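PDB 1WY2: Xaa-Pro dipeptidase from Pyrococcus horikoshii, which probably splits dipeptides that carry proline at the C-terminal position and a nonpolar residue before it, using two metal ions in each subunit. Local coordinates for residues K134-E137 / K138-I142; V306-E309 / G310-I313. All coordinates share one frame; numbering follows the deposited sequence.

Both contacts are local ones in the metallopeptidase M24 domain, and their centres lie about 17 Å apart. Contact 1 comes first along the chain and covers about two and a half turns of helix 130-153. Contact 2 follows much later, where a loop turns into strand 312-321, an outer strand of a three-stranded antiparallel sheet. The two meet directly where Ile136 CD1 approaches Val312 CG2 at 4.3 Å, so that the helix packs against the start of the strand. Each also runs near the two-metal centre: Cys140 lies about 11 Å from a zinc ion and Ile313 about 9 Å, measured from their side chains, so both lie near the metals without being ligands.

Contact 1 of 2, residues K134-E137 / K138-I142; sequences KIIE and KACEI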
loop_
_atom_site.group_PDB
_atom_site.type_symbol
_atom_site.label_atom_id
_atom_site.label_comp_id
_atom_site.label_asym_id
_atom_site.label_seq_id
_atom_site.Cartn_x
_atom_site.Cartn_y
_atom_site.Cartn_z
ATOM N N LYS A 134 10.400 -21.953 -1.493
ATOM C CA LYS A 134 9.358 -22.671 -2.220
ATOM C C LYS A 134 8.148 -21.774 -2.486
ATOM O O LYS A 134 7.552 -21.830 -3.563
ATOM C CB LYS A 134 8.921 -23.913 -1.437
ATOM C CG LYS A 134 9.988 -24.992 -1.362
ATOM C CD LYS A 134 9.508 -26.185 -0.552
ATOM C CE LYS A 134 10.575 -27.267 -0.484
ATOM N NZ LYS A 134 10.133 -28.442 0.319
ATOM N N ILE A 135 7.785 -20.949 -1.509
ATOM C CA ILE A 135 6.647 -20.050 -1.672
ATOM C C ILE A 135 6.978 -18.977 -2.707
ATOM O O ILE A 135 6.166 -18.678 -3.583
ATOM C CB ILE A 135 6.269 -19.360 -0.344
ATOM C CG1 ILE A 135 5.988 -20.413 0.731
ATOM C CG2 ILE A 135 5.028 -18.492 -0.549
ATOM C CD1 ILE A 135 5.585 -19.827 2.077
ATOM N N ILE A 136 8.171 -18.401 -2.607
ATOM C CA ILE A 136 8.584 -17.371 -3.555
ATOM C C ILE A 136 8.656 -17.955 -4.967
ATOM O O ILE A 136 8.247 -17.314 -5.935
ATOM C CB ILE A 136 9.956 -16.776 -3.170
ATOM C CG1 ILE A 136 9.811 -15.934 -1.900
ATOM C CG2 ILE A 136 10.505 -15.934 -4.318
ATOM C CD1 ILE A 136 11.127 -15.633 -1.204
ATOM N N GLU A 137 9.164 -19.179 -5.087
ATOM C CA GLU A 137 9.269 -19.804 -6.403
ATOM C C GLU A 137 7.885 -19.987 -7.025
ATOM O O GLU A 137 7.713 -19.803 -8.231
ATOM C CB GLU A 137 10.006 -21.147 -6.301
ATOM C CG GLU A 137 10.207 -21.849 -7.641
ATOM C CD GLU A 137 11.503 -22.641 -7.704
ATOM O OE1 GLU A 137 11.893 -23.234 -6.675
ATOM O OE2 GLU A 137 12.126 -22.678 -8.787
ATOM N N LYS A 138 6.894 -20.337 -6.208
ATOM C CA LYS A 138 5.539 -20.515 -6.723
ATOM C C LYS A 138 4.967 -19.168 -7.168
ATOM O O LYS A 138 4.253 -19.087 -8.170
ATOM C CB LYS A 138 4.628 -21.143 -5.661
ATOM C CG LYS A 138 3.295 -21.634 -6.210
ATOM C CD LYS A 138 3.510 -22.777 -7.193
ATOM C CE LYS A 138 2.198 -23.369 -7.684
ATOM N NZ LYS A 138 2.466 -24.534 -8.583
ATOM N N ALA A 139 5.279 -18.109 -6.425
ATOM C CA ALA A 139 4.799 -16.778 -6.781
ATOM C C ALA A 139 5.410 -16.397 -8.127
ATOM O O ALA A 139 4.773 -15.740 -8.953
ATOM C CB ALA A 139 5.205 -15.759 -5.715
ATOM N N CYS A 140 6.652 -16.813 -8.342
ATOM C CA CYS A 140 7.338 -16.520 -9.592
ATOM C C CYS A 140 6.719 -17.321 -10.732
ATOM O O CYS A 140 6.700 -16.871 -11.876
ATOM C CB CYS A 140 8.832 -16.840 -9.471
ATOM S SG CYS A 140 9.759 -15.688 -8.418
ATOM N N GLU A 141 6.213 -18.511 -10.419
ATOM C CA GLU A 141 5.578 -19.354 -11.430
ATOM C C GLU A 141 4.305 -18.651 -11.896
ATOM O O GLU A 141 3.976 -18.650 -13.082
ATOM C CB GLU A 141 5.226 -20.722 -10.839
ATOM C CG GLU A 141 4.734 -21.731 -11.863
ATOM C CD GLU A 141 4.289 -23.036 -11.228
ATOM O OE1 GLU A 141 3.178 -23.074 -10.658
ATOM O OE2 GLU A 141 5.056 -24.020 -11.292
ATOM N N ILE A 142 3.592 -18.055 -10.945
ATOM C CA ILE A 142 2.367 -17.325 -11.242
ATOM C C ILE A 142 2.709 -16.076 -12.058
ATOM O O ILE A 142 1.980 -15.708 -12.982
ATOM C CB ILE A 142 1.636 -16.919 -9.936
ATOM C CG1 ILE A 142 1.120 -18.177 -9.229
ATOM C CG2 ILE A 142 0.483 -15.962 -10.242
ATOM C CD1 ILE A 142 0.455 -17.910 -7.901
#
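Ile136 lays its CG2 methyl against the sulfur of Cys140 one helical turn on, with CG2 and SG 4.2 Å apart. The two side chains suit each other because they share the buried side of helix 130-153. The branched isoleucine fills space towards Tyr220 and Leu343, whereas the small thiol fits beside Leu343, Thr344 and Ser222. Cys140 SG lies beside its own backbone N (chi1 -71°), a torsion that turns it back along the helix and brings it 3.3 Å from Ile136 O. That carbonyl accepts the amide of Cys140, N to O 2.9 Å.

The other i to i+4 bonds are those of a regular alpha-helix. Ala139 N gives its hydrogen to Ile135 O at 3.0 Å, and Glu141 N to Glu137 O at the same length. Ala139 is buried, and its single methyl lets Tyr217 of strand 208-217 come close to the helix.

Charged residues occupy the more exposed flank. Lys138 bends at chi2 (65°) and then runs straight, which tilts the chain toward Glu141 one turn on as it leaves the helix. NZ meets Glu141 OE1 at 2.6 Å in a salt bridge, approaching on the syn side of the carboxylate but 24° out of its plane. Glu137 is engaged separately: its OE2 forms a salt bridge with Lys341 NZ, tying the helix to strand 339-342.

Cys140 touches Ser222, next in sequence to the metal ligand Asp223, and lies about 7 Å from Asp223, side chain to side chain. The chemistry is thus that of an amphipathic helix: isoleucine, alanine and cysteine pack it on the sheets of the metallopeptidase domain, while Lys138 is paired with Glu141 and Glu137 with Lys341.

Contact 2 of 2, residues V306-E309 / G310-I313; sequences VLRE and GMVI
This is a turn contact in the metallopeptidase domain, just before strand 312-321, where the loop after strand 297-299 bends sharply into that strand, with 121° between the end-to-end directions of its two halves. Arg308 to Met311 form a type II beta turn, closed by Met311 N giving its hydrogen to Arg308 O at 3.1 Å. Gly310 takes the third position with phi 105°, where a CB would collide with the carbonyl O of Glu309.

Met311 stretches back, extended, along the loop before the turn, side by side with Arg308; chi1 of -71° starts it on this course beside its own backbone N. Its SD receives a weak hydrogen bond from Arg308 N at 3.5 Å and lies 4.1 Å from Leu307 CD2. The methyl CE reaches Val306 O at 3.5 Å. A long thioether suits this place, since it can cover the backbone of Leu307 and Arg308 and still accept an N-H.

Leu307 CD1 also meets Ile313 CD1 at 4.2 Å, and both side chains rest on Leu264 of helix 261-274. Val306 CG1 covers one face of the Arg308 guanidinium, and Glu309 pairs with Lys337. Type II turns commonly have glycine third because of the positive phi there; this one leads into strand 312-321, which carries the metal ligand Glu316.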
loop_
_atom_site.group_PDB
_atom_site.type_symbol
_atom_site.label_atom_id
_atom_site.label_comp_id
_atom_site.label_asym_id
_atom_site.label_seq_id
_atom_site.Cartn_x
_atom_site.Cartn_y
_atom_site.Cartn_z
ATOM N N VAL A 306 27.465 -8.122 1.340
ATOM C CA VAL A 306 28.089 -9.261 0.683
ATOM C C VAL A 306 26.988 -10.289 0.470
ATOM O O VAL A 306 26.281 -10.660 1.408
ATOM C CB VAL A 306 29.200 -9.889 1.550
ATOM C CG1 VAL A 306 29.795 -11.088 0.832
ATOM C CG2 VAL A 306 30.284 -8.857 1.833
ATOM N N LEU A 307 26.832 -10.738 -0.768
ATOM C CA LEU A 307 25.798 -11.713 -1.071
ATOM C C LEU A 307 26.104 -13.054 -0.420
ATOM O O LEU A 307 27.261 -13.475 -0.341
ATOM C CB LEU A 307 25.663 -11.887 -2.585
ATOM C CG LEU A 307 25.311 -10.633 -3.392
ATOM C CD1 LEU A 307 24.990 -11.050 -4.823
ATOM C CD2 LEU A 307 24.113 -9.912 -2.767
ATOM N N ARG A 308 25.057 -13.715 0.056
ATOM C CA ARG A 308 25.187 -15.010 0.700
ATOM C C ARG A 308 24.102 -15.959 0.224
ATOM O O ARG A 308 23.035 -15.538 -0.233
ATOM C CB ARG A 308 25.096 -14.878 2.228
ATOM C CG ARG A 308 26.010 -13.823 2.852
ATOM C CD ARG A 308 27.446 -14.285 2.932
ATOM N NE ARG A 308 28.300 -13.337 3.646
ATOM C CZ ARG A 308 29.630 -13.355 3.635
ATOM N NH1 ARG A 308 30.286 -14.276 2.942
ATOM N NH2 ARG A 308 30.306 -12.435 4.310
ATOM N N GLU A 309 24.390 -17.248 0.342
ATOM C CA GLU A 309 23.464 -18.301 -0.042
ATOM C C GLU A 309 22.140 -18.077 0.690
ATOM O O GLU A 309 22.121 -17.847 1.901
ATOM C CB GLU A 309 24.059 -19.653 0.358
ATOM C CG GLU A 309 23.436 -20.860 -0.306
ATOM C CD GLU A 309 23.990 -22.162 0.248
ATOM O OE1 GLU A 309 25.172 -22.181 0.658
ATOM O OE2 GLU A 309 23.248 -23.164 0.264
ATOM N N GLY A 310 21.034 -18.134 -0.044
ATOM C CA GLY A 310 19.738 -17.941 0.579
ATOM C C GLY A 310 19.122 -16.585 0.302
ATOM O O GLY A 310 17.937 -16.376 0.570
ATOM N N MET A 311 19.915 -15.653 -0.217
ATOM C CA MET A 311 19.374 -14.335 -0.527
ATOM C C MET A 311 18.575 -14.406 -1.821
ATOM O O MET A 311 18.903 -15.171 -2.731
ATOM C CB MET A 311 20.495 -13.303 -0.656
ATOM C CG MET A 311 21.148 -12.949 0.672
ATOM S SD MET A 311 22.330 -11.609 0.497
ATOM C CE MET A 311 22.973 -11.501 2.152
ATOM N N VAL A 312 17.509 -13.617 -1.889
ATOM C CA VAL A 312 16.668 -13.574 -3.076
ATOM C C VAL A 312 16.660 -12.127 -3.539
ATOM O O VAL A 312 16.239 -11.235 -2.805
ATOM C CB VAL A 312 15.232 -14.029 -2.766
ATOM C CG1 VAL A 312 14.359 -13.875 -4.002
ATOM C CG2 VAL A 312 15.239 -15.491 -2.308
ATOM N N ILE A 313 17.148 -11.904 -4.752
ATOM C CA ILE A 313 17.233 -10.557 -5.308
ATOM C C ILE A 313 16.812 -10.525 -6.762
ATOM O O ILE A 313 16.731 -11.561 -7.421
ATOM C CB ILE A 313 18.680 -10.015 -5.246
ATOM C CG1 ILE A 313 19.625 -10.957 -6.008
ATOM C CG2 ILE A 313 19.119 -9.866 -3.801
ATOM C CD1 ILE A 313 21.049 -10.430 -6.175
#